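PDB 6H9D: lysozyme from Asticcacaulis excentricus, which belongs to the phage-lysozyme family of muramidases, which cleave peptidoglycan glycan strands, and probably acts in cell morphogenesis and stalk synthesis. Local coordinates for residues K15-L20 with I136-S141. Residues are numbered along the deposited sequence; the frame is centred on the assembly and turned at random.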
# COMPACT_ATOMS: atom_id res chain seq x y z
N LYS A 15 2.38 3.09 7.25
CA LYS A 15 2.20 2.70 8.64
C LYS A 15 1.01 3.47 9.26
O LYS A 15 0.37 2.97 10.17
CB LYS A 15 3.51 2.98 9.36
CG LYS A 15 3.65 2.45 10.76
CD LYS A 15 4.94 2.93 11.41
CE LYS A 15 6.15 2.47 10.63
NZ LYS A 15 7.41 2.85 11.31
N SER A 16 0.76 4.68 8.78
CA SER A 16 -0.23 5.57 9.37
C SER A 16 -1.63 4.99 9.17
O SER A 16 -2.53 5.33 9.90
CB SER A 16 -0.12 6.97 8.81
OG SER A 16 -0.56 7.02 7.46
N PHE A 17 -1.80 4.10 8.19
CA PHE A 17 -3.08 3.48 7.91
C PHE A 17 -3.23 2.16 8.67
O PHE A 17 -4.27 1.51 8.57
CB PHE A 17 -3.28 3.27 6.40
CG PHE A 17 -3.08 4.50 5.57
CD1 PHE A 17 -3.83 5.63 5.80
CD2 PHE A 17 -2.13 4.54 4.55
CE1 PHE A 17 -3.62 6.78 5.07
CE2 PHE A 17 -1.95 5.68 3.78
CZ PHE A 17 -2.70 6.81 4.06
N GLU A 18 -2.17 1.76 9.35
CA GLU A 18 -2.11 0.46 10.05
C GLU A 18 -2.07 0.67 11.57
O GLU A 18 -1.59 1.69 12.02
CB GLU A 18 -0.83 -0.27 9.67
CG GLU A 18 -0.65 -0.44 8.18
CD GLU A 18 -1.48 -1.58 7.65
OE1 GLU A 18 -1.86 -2.42 8.44
OE2 GLU A 18 -1.78 -1.58 6.46
N GLY A 19 -2.57 -0.32 12.30
CA GLY A 19 -2.53 -0.32 13.76
C GLY A 19 -1.46 -1.27 14.22
O GLY A 19 -1.46 -2.38 13.75
N LEU A 20 -0.58 -0.83 15.11
CA LEU A 20 0.51 -1.71 15.60
C LEU A 20 -0.02 -2.78 16.55
O LEU A 20 -0.65 -2.43 17.53
CB LEU A 20 1.58 -0.86 16.29
CG LEU A 20 2.59 -1.66 17.10
CD1 LEU A 20 3.41 -2.54 16.20
CD2 LEU A 20 3.48 -0.76 17.92
N ILE A 136 -11.49 6.74 1.52
CA ILE A 136 -11.56 8.16 1.07
C ILE A 136 -10.39 8.90 1.73
O ILE A 136 -9.69 9.61 1.07
CB ILE A 136 -12.90 8.82 1.44
CG1 ILE A 136 -14.09 8.11 0.82
CG2 ILE A 136 -12.87 10.30 1.08
CD1 ILE A 136 -14.15 8.21 -0.66
N ARG A 137 -10.21 8.68 3.03
CA ARG A 137 -9.10 9.31 3.78
C ARG A 137 -7.76 8.83 3.22
O ARG A 137 -6.89 9.65 2.97
CB ARG A 137 -9.23 8.95 5.26
CG ARG A 137 -10.47 9.50 5.95
CD ARG A 137 -10.46 9.33 7.46
NE ARG A 137 -9.36 10.00 8.12
CZ ARG A 137 -9.06 9.92 9.41
NH1 ARG A 137 -9.70 9.07 10.20
NH2 ARG A 137 -8.12 10.68 9.91
N ARG A 138 -7.64 7.53 3.00
CA ARG A 138 -6.39 6.97 2.49
C ARG A 138 -6.03 7.56 1.12
O ARG A 138 -4.90 7.98 0.92
CB ARG A 138 -6.45 5.44 2.43
CG ARG A 138 -5.13 4.82 1.99
CD ARG A 138 -5.08 3.31 2.12
NE ARG A 138 -3.75 2.85 1.80
CZ ARG A 138 -3.06 2.01 2.54
NH1 ARG A 138 -3.63 1.46 3.60
NH2 ARG A 138 -1.80 1.74 2.23
N ARG A 139 -7.00 7.56 0.21
CA ARG A 139 -6.80 8.07 -1.14
C ARG A 139 -6.40 9.54 -1.12
O ARG A 139 -5.56 9.96 -1.91
CB ARG A 139 -8.07 7.88 -1.97
CG ARG A 139 -8.44 6.43 -2.22
CD ARG A 139 -7.19 5.57 -2.37
NE ARG A 139 -7.52 4.14 -2.42
CZ ARG A 139 -6.76 3.19 -1.89
NH1 ARG A 139 -5.64 3.50 -1.27
NH2 ARG A 139 -7.14 1.92 -1.98
N ALA A 140 -7.01 10.31 -0.23
CA ALA A 140 -6.68 11.76 -0.15
C ALA A 140 -5.19 11.92 0.20
O ALA A 140 -4.48 12.66 -0.47
CB ALA A 140 -7.58 12.41 0.84
N SER A 141 -4.72 11.16 1.20
CA SER A 141 -3.29 11.18 1.60
C SER A 141 -2.38 10.68 0.47
O SER A 141 -1.32 11.27 0.21
CB SER A 141 -3.06 10.38 2.85
OG SER A 141 -3.80 10.88 3.93
O HOH W 1 -1.11 0.61 4.97
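The side chain of Arg138 slants across one face of the Phe17 ring, and this one pair makes most of the contact. CG of Arg138 sits over the ring centre, 3.7 Å from the centroid and 9° off the normal, a CH-pi contact. Further out, Phe17 CD2 lies over the face of the guanidinium, 3.4 Å from Arg138 CZ. Arg138 NH1 packs against Phe17 CB, also at 3.4 Å. The two planes are tilted 35° apart, so this is not a flat stack. The arginine gets there because CG is anti to the backbone N (chi1 -176°) and the chain stays extended as far as NE. Ser16 OG lies over the opposite ring face. At the ring edge, Ser141 CB is 3.8 Å from Phe17 CZ.

The polar side is looser. Glu18 OE2 and Arg138 NH1 are 4.6 Å apart, beyond a salt bridge. A water bridges the two: it donates to Glu18 OE2 at 2.7 Å and accepts from Arg138 NH1 at 3.0 Å. Glu18 OE2 also hydrogen-bonds a glycerol, probably from the crystallisation liquor, which may mark a pocket beside the contact.

The guanidinium is tied mainly elsewhere. Its NE forms a salt bridge with Glu142, and NH2 bonds Ser86 of helix 78-91. The contact thus joins Phe17 and Glu18, in the segment that leads on from helix 8-16, to helix 133-146 within the phage lysozyme fold. Ring, salt bridge and serine together hold the guanidinium in place, and the water links it to Glu18 OE2.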